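Local coordinates for xylose isomerase domain protein TIM barrel (PDB 3TVA) that probably acts as an isomerase of the xylose isomerase-like family, binding a magnesium ion at the C-terminal ends of its TIM-barrel strands, at residues 15-21 and 38-44; 101-105 and 143-147; 117-123 and 152-158. One frame throughout, in Å; residues are numbered along the deposited sequence.

How the interactions relate
Interactions 1 and 3 are two parallel strand pairs of the same barrel, their centres about 14 Å apart with no touch, and strand 66-71 lies between them. Both reach the magnesium site: E158 of interaction 3 binds the ion directly, whereas the side chain of Q39 in interaction 1 comes within about 3 Å of that of the ligand H211. Interaction 2 joins the two helices outside interaction 3, with centres about 10 Å apart. There M104 CE packs on I119 CD1 at 3.5 Å and L145 CD2 on V155 CG2 at 3.7 Å. Interaction 2 stays remote from the metal, the side chain of M104 being about 14 Å from the ion.

Interaction 1 of 3, residues 15-21 and 38-44; sequences VFTSVDA and VQVHAPH
The first two strands of the TIM barrel pair here in parallel, F16 beside Q39 and T17 beside V40, as the ends of the beta-alpha-beta unit of strand 13-18, helix 27-32 and strand 37-41. T17 carries the backbone ladder: its N gives a hydrogen bond to Q39 O at 2.8 Å, and its O receives H41 N at 2.8 Å, nearly straight at 170°. In one of two modelled conformers (chi1 61°, OG1 between backbone N and carbonyl carbon), T17 OG1 grips Q39 O a second time, 3.1 Å away and above the carbonyl plane. F16, Q39 and H41 lie on the metal-side face, whereas V15, V38, T17 and V40 face outward, V15 and V38 touching A30 of helix 27-32. The extended chain of Q39 brings OE1 to 3.9 Å from F16 CD1, with amide and ring planes 64° apart. Beyond the strands, D20 reaches across to segment 38-44, and H44 N meets D20 OD2 at 2.9 Å on the syn side, out of the carboxylate plane. A21 CB sits over the face of the H44 imidazole, 3.4 Å from the ring centroid, a CH-pi contact. H41 ND1 donates to A42 O at 2.9 Å, almost in its own ring plane, which fixes the ring with one face against A21 C. A water links D20 N to H41 O. The polar end of Q39 looks past this contact: OE1 bonds H211 NE2 and NE2 bonds N182 OD1. Since H211 is a magnesium ligand, Q39 is a second-shell residue whose OE1 is placed to hold that imidazole with its other nitrogen turned to the metal.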
loop_
_atom_site.group_PDB
_atom_site.type_symbol
_atom_site.label_atom_id
_atom_site.label_comp_id
_atom_site.label_asym_id
_atom_site.label_seq_id
_atom_site.Cartn_x
_atom_site.Cartn_y
_atom_site.Cartn_z
ATOM N N VAL A 15 -2.519 10.664 4.051
ATOM C CA VAL A 15 -2.880 9.629 5.002
ATOM C C VAL A 15 -3.685 8.567 4.276
ATOM O O VAL A 15 -4.319 8.831 3.249
ATOM C CB VAL A 15 -3.675 10.172 6.221
ATOM C CG1 VAL A 15 -2.864 11.250 6.962
ATOM C CG2 VAL A 15 -5.029 10.711 5.781
ATOM N N PHE A 16 -3.631 7.352 4.801
ATOM C CA PHE A 16 -4.341 6.246 4.203
ATOM C C PHE A 16 -5.740 6.262 4.815
ATOM O O PHE A 16 -5.885 6.217 6.028
ATOM C CB PHE A 16 -3.591 4.929 4.462
ATOM C CG PHE A 16 -4.187 3.754 3.761
ATOM C CD1 PHE A 16 -3.662 3.310 2.557
ATOM C CD2 PHE A 16 -5.284 3.095 4.297
ATOM C CE1 PHE A 16 -4.218 2.224 1.894
ATOM C CE2 PHE A 16 -5.847 2.001 3.640
ATOM C CZ PHE A 16 -5.302 1.566 2.438
ATOM N N THR A 17 -6.762 6.334 3.971
ATOM C CA THR A 17 -8.131 6.499 4.438
ATOM C C THR A 17 -9.034 5.361 3.989
ATOM O O THR A 17 -8.661 4.557 3.132
ATOM C CB THR A 17 -8.751 7.812 3.925
ATOM O OG1 THR A 17 -8.787 7.802 2.492
ATOM C CG2 THR A 17 -7.940 9.005 4.410
ATOM N N SER A 18 -10.205 5.282 4.617
ATOM C CA SER A 18 -11.238 4.316 4.246
ATOM C C SER A 18 -12.556 5.057 4.101
ATOM O O SER A 18 -12.827 5.962 4.883
ATOM C CB SER A 18 -11.413 3.245 5.336
ATOM O OG SER A 18 -10.385 2.269 5.291
ATOM N N VAL A 19 -13.348 4.732 3.081
ATOM C CA VAL A 19 -14.759 5.145 3.064
ATOM C C VAL A 19 -15.616 4.325 4.041
ATOM O O VAL A 19 -16.290 4.868 4.923
ATOM C CB VAL A 19 -15.366 4.997 1.656
ATOM C CG1 VAL A 19 -16.845 5.417 1.659
ATOM C CG2 VAL A 19 -14.557 5.801 0.653
ATOM N N ASP A 20 -15.591 3.008 3.859
ATOM C CA ASP A 20 -16.152 2.060 4.822
ATOM C C ASP A 20 -15.168 0.913 5.112
ATOM O O ASP A 20 -14.643 0.797 6.222
ATOM C CB ASP A 20 -17.533 1.541 4.377
ATOM C CG ASP A 20 -17.598 1.217 2.881
ATOM O OD1 ASP A 20 -18.664 1.441 2.267
ATOM O OD2 ASP A 20 -16.593 0.729 2.324
ATOM N N ALA A 21 -14.911 0.083 4.100
ATOM C CA ALA A 21 -14.034 -1.079 4.245
ATOM C C ALA A 21 -12.594 -0.659 4.505
ATOM O O ALA A 21 -12.191 0.437 4.126
ATOM C CB ALA A 21 -14.107 -1.962 3.000
ATOM N N VAL A 38 -4.544 11.696 -0.288
ATOM C CA VAL A 38 -4.818 10.463 0.433
ATOM C C VAL A 38 -4.677 9.265 -0.500
ATOM O O VAL A 38 -4.796 9.386 -1.719
ATOM C CB VAL A 38 -6.257 10.426 1.022
ATOM C CG1 VAL A 38 -6.459 11.498 2.098
ATOM C CG2 VAL A 38 -7.310 10.551 -0.083
ATOM N N GLN A 39 -4.433 8.105 0.094
ATOM C CA GLN A 39 -4.716 6.840 -0.555
ATOM C C GLN A 39 -5.980 6.329 0.106
ATOM O O GLN A 39 -6.245 6.627 1.263
ATOM C CB GLN A 39 -3.585 5.837 -0.350
ATOM C CG GLN A 39 -2.305 6.218 -1.065
ATOM C CD GLN A 39 -1.283 5.109 -0.995
ATOM O OE1 GLN A 39 -1.615 3.982 -0.642
ATOM N NE2 GLN A 39 -0.032 5.418 -1.330
ATOM N N VAL A 40 -6.786 5.595 -0.640
ATOM C CA VAL A 40 -8.082 5.185 -0.136
ATOM C C VAL A 40 -8.272 3.685 -0.274
ATOM O O VAL A 40 -8.063 3.120 -1.354
ATOM C CB VAL A 40 -9.215 5.875 -0.931
ATOM C CG1 VAL A 40 -10.561 5.558 -0.320
ATOM C CG2 VAL A 40 -8.991 7.378 -0.955
ATOM N N HIS A 41 -8.692 3.036 0.803
ATOM C CA HIS A 41 -9.134 1.667 0.672
ATOM C C HIS A 41 -10.459 1.652 -0.109
ATOM O O HIS A 41 -11.366 2.421 0.188
ATOM C CB HIS A 41 -9.295 1.006 2.037
ATOM C CG HIS A 41 -9.420 -0.485 1.962
ATOM N ND1 HIS A 41 -10.529 -1.112 1.431
ATOM C CD2 HIS A 41 -8.564 -1.472 2.321
ATOM C CE1 HIS A 41 -10.362 -2.424 1.490
ATOM N NE2 HIS A 41 -9.176 -2.668 2.024
ATOM N N ALA A 42 -10.564 0.795 -1.119
ATOM C CA ALA A 42 -11.779 0.752 -1.935
ATOM C C ALA A 42 -12.991 0.409 -1.075
ATOM O O ALA A 42 -12.902 -0.392 -0.153
ATOM C CB ALA A 42 -11.644 -0.259 -3.075
ATOM N N PRO A 43 -14.128 1.030 -1.379
ATOM C CA PRO A 43 -15.355 0.793 -0.618
ATOM C C PRO A 43 -15.866 -0.620 -0.823
ATOM O O PRO A 43 -15.402 -1.330 -1.729
ATOM C CB PRO A 43 -16.336 1.811 -1.201
ATOM C CG PRO A 43 -15.831 2.083 -2.577
ATOM C CD PRO A 43 -14.328 1.980 -2.487
ATOM N N HIS A 44 -16.785 -1.029 0.044
ATOM C CA HIS A 44 -17.476 -2.306 -0.092
ATOM C C HIS A 44 -18.195 -2.398 -1.437
ATOM O O HIS A 44 -18.516 -1.377 -2.034
ATOM C CB HIS A 44 -18.451 -2.489 1.071
ATOM C CG HIS A 44 -17.783 -2.891 2.351
ATOM N ND1 HIS A 44 -17.085 -4.077 2.487
ATOM C CD2 HIS A 44 -17.693 -2.262 3.547
ATOM C CE1 HIS A 44 -16.604 -4.163 3.713
ATOM N NE2 HIS A 44 -16.955 -3.074 4.376
HETATM O O HOH W 1 -13.268 1.927 2.116
#

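Interaction 2 of 3, residues 101-105 and 143-147; sequences VAEMK and DLLTH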
loop_
_atom_site.group_PDB
_atom_site.type_symbol
_atom_site.label_atom_id
_atom_site.label_comp_id
_atom_site.label_asym_id
_atom_site.label_seq_id
_atom_site.Cartn_x
_atom_site.Cartn_y
_atom_site.Cartn_z
ATOM N N VAL A 101 -9.910 -11.416 -8.346
ATOM C CA VAL A 101 -9.529 -10.843 -9.629
ATOM C C VAL A 101 -10.664 -9.964 -10.175
ATOM O O VAL A 101 -10.425 -8.822 -10.596
ATOM C CB VAL A 101 -9.158 -11.951 -10.639
ATOM C CG1 VAL A 101 -8.998 -11.388 -12.069
ATOM C CG2 VAL A 101 -7.890 -12.640 -10.189
ATOM N N ALA A 102 -11.891 -10.493 -10.168
ATOM C CA ALA A 102 -13.062 -9.735 -10.622
ATOM C C ALA A 102 -13.307 -8.490 -9.750
ATOM O O ALA A 102 -13.657 -7.419 -10.253
ATOM C CB ALA A 102 -14.337 -10.636 -10.661
ATOM N N GLU A 103 -13.108 -8.627 -8.447
ATOM C CA GLU A 103 -13.202 -7.477 -7.556
ATOM C C GLU A 103 -12.154 -6.409 -7.865
ATOM O O GLU A 103 -12.471 -5.220 -7.825
ATOM C CB GLU A 103 -13.080 -7.887 -6.092
ATOM C CG GLU A 103 -14.356 -8.369 -5.480
ATOM C CD GLU A 103 -14.357 -8.179 -3.975
ATOM O OE1 GLU A 103 -14.266 -9.195 -3.254
ATOM O OE2 GLU A 103 -14.435 -7.014 -3.513
HETATM N N MSE A 104 -10.917 -6.812 -8.161
HETATM C CA MSE A 104 -9.861 -5.828 -8.474
HETATM C C MSE A 104 -10.214 -5.079 -9.757
HETATM O O MSE A 104 -9.918 -3.886 -9.907
HETATM C CB MSE A 104 -8.478 -6.491 -8.645
HETATM C CG MSE A 104 -7.683 -6.688 -7.369
HETATM SE SE MSE A 104 -7.430 -5.054 -6.315
HETATM C CE MSE A 104 -6.489 -3.984 -7.580
ATOM N N LYS A 105 -10.832 -5.781 -10.697
ATOM C CA LYS A 105 -11.302 -5.109 -11.909
ATOM C C LYS A 105 -12.436 -4.109 -11.648
ATOM O O LYS A 105 -12.454 -3.049 -12.253
ATOM C CB LYS A 105 -11.679 -6.104 -12.999
ATOM C CG LYS A 105 -10.470 -6.895 -13.523
ATOM C CD LYS A 105 -10.902 -7.893 -14.592
ATOM C CE LYS A 105 -9.755 -8.829 -14.943
ATOM N NZ LYS A 105 -10.182 -9.839 -15.932
ATOM N N ASP A 143 -3.398 -10.117 -16.769
ATOM C CA ASP A 143 -4.792 -9.869 -17.097
ATOM C C ASP A 143 -5.335 -8.629 -16.375
ATOM O O ASP A 143 -6.001 -7.785 -16.979
ATOM C CB ASP A 143 -5.611 -11.113 -16.736
ATOM C CG ASP A 143 -7.080 -10.962 -17.056
ATOM O OD1 ASP A 143 -7.411 -10.514 -18.175
ATOM O OD2 ASP A 143 -7.908 -11.299 -16.183
ATOM N N LEU A 144 -5.058 -8.516 -15.078
ATOM C CA LEU A 144 -5.454 -7.322 -14.339
ATOM C C LEU A 144 -4.748 -6.067 -14.875
ATOM O O LEU A 144 -5.345 -4.986 -14.947
ATOM C CB LEU A 144 -5.156 -7.507 -12.852
ATOM C CG LEU A 144 -5.403 -6.313 -11.923
ATOM C CD1 LEU A 144 -6.871 -5.819 -11.975
ATOM C CD2 LEU A 144 -4.999 -6.698 -10.493
ATOM N N LEU A 145 -3.476 -6.208 -15.250
ATOM C CA LEU A 145 -2.712 -5.073 -15.775
ATOM C C LEU A 145 -3.274 -4.555 -17.096
ATOM O O LEU A 145 -3.281 -3.348 -17.351
ATOM C CB LEU A 145 -1.234 -5.446 -15.922
ATOM C CG LEU A 145 -0.563 -5.446 -14.544
ATOM C CD1 LEU A 145 0.649 -6.343 -14.568
ATOM C CD2 LEU A 145 -0.187 -4.016 -14.129
ATOM N N THR A 146 -3.772 -5.461 -17.923
ATOM C CA THR A 146 -4.407 -5.066 -19.190
ATOM C C THR A 146 -5.668 -4.248 -18.906
ATOM O O THR A 146 -5.922 -3.224 -19.551
ATOM C CB THR A 146 -4.765 -6.307 -20.028
ATOM O OG1 THR A 146 -3.556 -6.955 -20.425
ATOM C CG2 THR A 146 -5.621 -5.949 -21.303
ATOM N N HIS A 147 -6.448 -4.702 -17.929
ATOM C CA HIS A 147 -7.698 -4.039 -17.589
ATOM C C HIS A 147 -7.389 -2.631 -17.087
ATOM O O HIS A 147 -8.031 -1.651 -17.486
ATOM C CB HIS A 147 -8.444 -4.837 -16.513
ATOM C CG HIS A 147 -9.805 -4.294 -16.196
ATOM N ND1 HIS A 147 -10.949 -4.751 -16.812
ATOM C CD2 HIS A 147 -10.201 -3.321 -15.348
ATOM C CE1 HIS A 147 -11.995 -4.092 -16.349
ATOM N NE2 HIS A 147 -11.569 -3.218 -15.457
#
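K105 lies across the imidazole of H147 and ends at the carboxylate of D143, one turn earlier on the partner helix. Its CB stands over the centre of the H147 ring, 3.8 Å from the centroid and only 9° off the ring normal, a CH-pi contact. CG follows at 3.8 Å from H147 CG, and CD reaches H147 ND1 at the same separation, so the chain runs along the ring face toward D143. Fully extended beyond CG, it delivers NZ to D143 OD2 at 2.7 Å. This salt bridge is made from the syn side, with the ammonium out of the carboxylate plane. Cut back to an alanine, the residue would keep only CB over the ring, and D143 would probably lose its charged mate and H147 CG and ND1 their contacts with CG and CD. On the more buried side, L144 CG stands anti to the backbone N (chi1 175°), and its branches face the neighbouring helix: CD1 packs on CB of M104, a selenomethionine, at 3.8 Å, and CD2 lies close to the same atom. The ring of H147 is also held at its tip, where NE2 bonds D109 OD1, farther along the helix of K105. Segments 101-105 and 143-147 run 16° from parallel, axes 10.2 Å apart, on helices 97-114 and 132-149, adjacent members of the barrel's outer layer; from between them M104 continues inward onto strand 118-121, with F74 also touching its side chain.

Interaction 3 of 3, residues 117-123 and 152-158; sequences PAIGLHI and GQAVHLE. With MG (magnesium ion), chain C.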
loop_
_atom_site.group_PDB
_atom_site.type_symbol
_atom_site.label_atom_id
_atom_site.label_comp_id
_atom_site.label_asym_id
_atom_site.label_seq_id
_atom_site.Cartn_x
_atom_site.Cartn_y
_atom_site.Cartn_z
ATOM N N PRO A 117 -5.358 7.592 -10.867
ATOM C CA PRO A 117 -4.406 6.965 -11.805
ATOM C C PRO A 117 -3.871 5.595 -11.369
ATOM O O PRO A 117 -3.152 4.942 -12.137
ATOM C CB PRO A 117 -3.282 8.011 -11.931
ATOM C CG PRO A 117 -3.277 8.681 -10.596
ATOM C CD PRO A 117 -4.743 8.731 -10.157
ATOM N N ALA A 118 -4.109 5.201 -10.121
ATOM C CA ALA A 118 -3.474 3.988 -9.633
ATOM C C ALA A 118 -4.329 3.184 -8.669
ATOM O O ALA A 118 -5.099 3.736 -7.879
ATOM C CB ALA A 118 -2.119 4.335 -8.982
ATOM N N ILE A 119 -4.179 1.865 -8.738
ATOM C CA ILE A 119 -4.775 0.981 -7.748
ATOM C C ILE A 119 -3.675 0.168 -7.079
ATOM O O ILE A 119 -2.591 -0.006 -7.640
ATOM C CB ILE A 119 -5.834 0.029 -8.361
ATOM C CG1 ILE A 119 -5.221 -0.831 -9.463
ATOM C CG2 ILE A 119 -7.055 0.818 -8.871
ATOM C CD1 ILE A 119 -6.267 -1.668 -10.205
ATOM N N GLY A 120 -3.962 -0.409 -5.924
ATOM C CA GLY A 120 -2.901 -1.112 -5.231
ATOM C C GLY A 120 -3.461 -2.333 -4.552
ATOM O O GLY A 120 -4.657 -2.437 -4.306
ATOM N N LEU A 121 -2.563 -3.292 -4.353
ATOM C CA LEU A 121 -2.916 -4.642 -3.959
ATOM C C LEU A 121 -1.767 -5.295 -3.197
ATOM O O LEU A 121 -0.625 -5.243 -3.665
ATOM C CB LEU A 121 -3.160 -5.426 -5.254
ATOM C CG LEU A 121 -3.184 -6.952 -5.337
ATOM C CD1 LEU A 121 -4.524 -7.501 -4.876
ATOM C CD2 LEU A 121 -2.897 -7.380 -6.765
ATOM N N HIS A 122 -2.070 -5.986 -2.092
ATOM C CA HIS A 122 -1.129 -6.973 -1.558
ATOM C C HIS A 122 -1.555 -8.256 -2.223
ATOM O O HIS A 122 -2.611 -8.815 -1.924
ATOM C CB HIS A 122 -1.187 -7.116 -0.022
ATOM C CG HIS A 122 -0.369 -8.265 0.516
ATOM N ND1 HIS A 122 -0.586 -8.816 1.763
ATOM C CD2 HIS A 122 0.662 -8.960 -0.025
ATOM C CE1 HIS A 122 0.268 -9.807 1.961
ATOM N NE2 HIS A 122 1.039 -9.914 0.891
ATOM N N ILE A 123 -0.714 -8.724 -3.128
ATOM C CA ILE A 123 -1.065 -9.836 -4.006
ATOM C C ILE A 123 -1.065 -11.198 -3.289
ATOM O O ILE A 123 -1.664 -12.160 -3.773
ATOM C CB ILE A 123 -0.197 -9.846 -5.290
ATOM C CG1 ILE A 123 -0.945 -10.531 -6.436
ATOM C CG2 ILE A 123 1.173 -10.450 -5.024
ATOM C CD1 ILE A 123 -0.234 -10.438 -7.800
ATOM N N GLY A 152 -5.936 3.640 -18.355
ATOM C CA GLY A 152 -4.837 4.563 -18.113
ATOM C C GLY A 152 -4.281 4.461 -16.688
ATOM O O GLY A 152 -3.756 5.428 -16.139
ATOM N N GLN A 153 -4.347 3.277 -16.095
ATOM C CA GLN A 153 -3.956 3.123 -14.690
ATOM C C GLN A 153 -2.749 2.230 -14.510
ATOM O O GLN A 153 -2.455 1.376 -15.346
ATOM C CB GLN A 153 -5.085 2.485 -13.867
ATOM C CG GLN A 153 -6.293 3.307 -13.669
ATOM C CD GLN A 153 -7.454 2.490 -13.095
ATOM O OE1 GLN A 153 -7.325 1.293 -12.820
ATOM N NE2 GLN A 153 -8.592 3.135 -12.935
ATOM N N ALA A 154 -2.094 2.410 -13.370
ATOM C CA ALA A 154 -1.003 1.550 -12.936
ATOM C C ALA A 154 -1.475 0.704 -11.747
ATOM O O ALA A 154 -2.380 1.107 -11.002
ATOM C CB ALA A 154 0.217 2.418 -12.514
ATOM N N VAL A 155 -0.890 -0.482 -11.601
ATOM C CA VAL A 155 -1.091 -1.315 -10.413
ATOM C C VAL A 155 0.179 -1.288 -9.546
ATOM O O VAL A 155 1.284 -1.552 -10.038
ATOM C CB VAL A 155 -1.397 -2.768 -10.798
ATOM C CG1 VAL A 155 -1.548 -3.632 -9.551
ATOM C CG2 VAL A 155 -2.660 -2.831 -11.667
ATOM N N HIS A 156 0.018 -0.950 -8.269
ATOM C CA HIS A 156 1.139 -0.871 -7.330
ATOM C C HIS A 156 1.075 -2.043 -6.349
ATOM O O HIS A 156 0.134 -2.141 -5.539
ATOM C CB HIS A 156 1.075 0.443 -6.535
ATOM C CG HIS A 156 1.169 1.683 -7.372
ATOM N ND1 HIS A 156 1.173 2.951 -6.819
ATOM C CD2 HIS A 156 1.269 1.862 -8.712
ATOM C CE1 HIS A 156 1.254 3.852 -7.782
ATOM N NE2 HIS A 156 1.315 3.217 -8.942
ATOM N N LEU A 157 2.062 -2.934 -6.412
ATOM C CA LEU A 157 2.115 -4.066 -5.483
ATOM C C LEU A 157 2.571 -3.584 -4.127
ATOM O O LEU A 157 3.609 -2.937 -3.995
ATOM C CB LEU A 157 3.084 -5.149 -5.978
ATOM C CG LEU A 157 2.732 -5.753 -7.331
ATOM C CD1 LEU A 157 3.803 -6.742 -7.826
ATOM C CD2 LEU A 157 1.358 -6.428 -7.247
ATOM N N GLU A 158 1.786 -3.891 -3.110
ATOM C CA GLU A 158 2.152 -3.567 -1.747
ATOM C C GLU A 158 3.276 -4.509 -1.277
ATOM O O GLU A 158 3.253 -5.695 -1.593
ATOM C CB GLU A 158 0.915 -3.716 -0.879
ATOM C CG GLU A 158 1.195 -3.699 0.574
ATOM C CD GLU A 158 1.491 -2.312 1.096
ATOM O OE1 GLU A 158 1.460 -1.313 0.349
ATOM O OE2 GLU A 158 1.772 -2.248 2.284
HETATM MG MG MG C . 1.099 -0.436 3.761
HETATM O O HOH W 2 -1.238 5.770 -14.429
HETATM O O HOH W 3 1.934 -7.559 -3.164
#
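E158 and H122 stand side by side where strands 118-121 and 154-158 end, a parallel pair of the TIM barrel joined through helix 132-149 in a beta-alpha-beta crossover. E158 is tied back by its backbone N, which bonds L121 O at 2.8 Å in an almost straight line (178°) although the donor stands above the carbonyl plane. Its CB lies 3.5 Å from that same L121 O and packs beside H122 CB. CG runs on anti to the backbone N (chi1 168°), and the bend at the next torsion lifts CD away from strand 118-121. From there the carboxylate divides its work: OE1 accepts from N182 ND2, while OE2 binds the magnesium ion at 2.4 Å. OE1 stays 3.5 Å from the ion, so the glutamate coordinates through one oxygen, and N182, as a second-shell partner, would help to fix the rotation of the carboxylate. D184, H211 and E259 are the other protein ligands. Earlier along the strands, on the barrel's inner side, A118 CB sits over the rim of the H156 imidazole, 3.9 Å from the ring centroid in a CH-pi contact, and S209 OG holds H156 ND1. G120 pairs with H156, and its CA makes a CA-H...O contact with H156 O at 3.2 Å. Outward, I119 and V155 turn to the helices, I119 CG1 meeting V155 CG2 at 3.9 Å. At the opposite end of the pair, one water donates to both P117 O and G152 O, 3.1 Å from each.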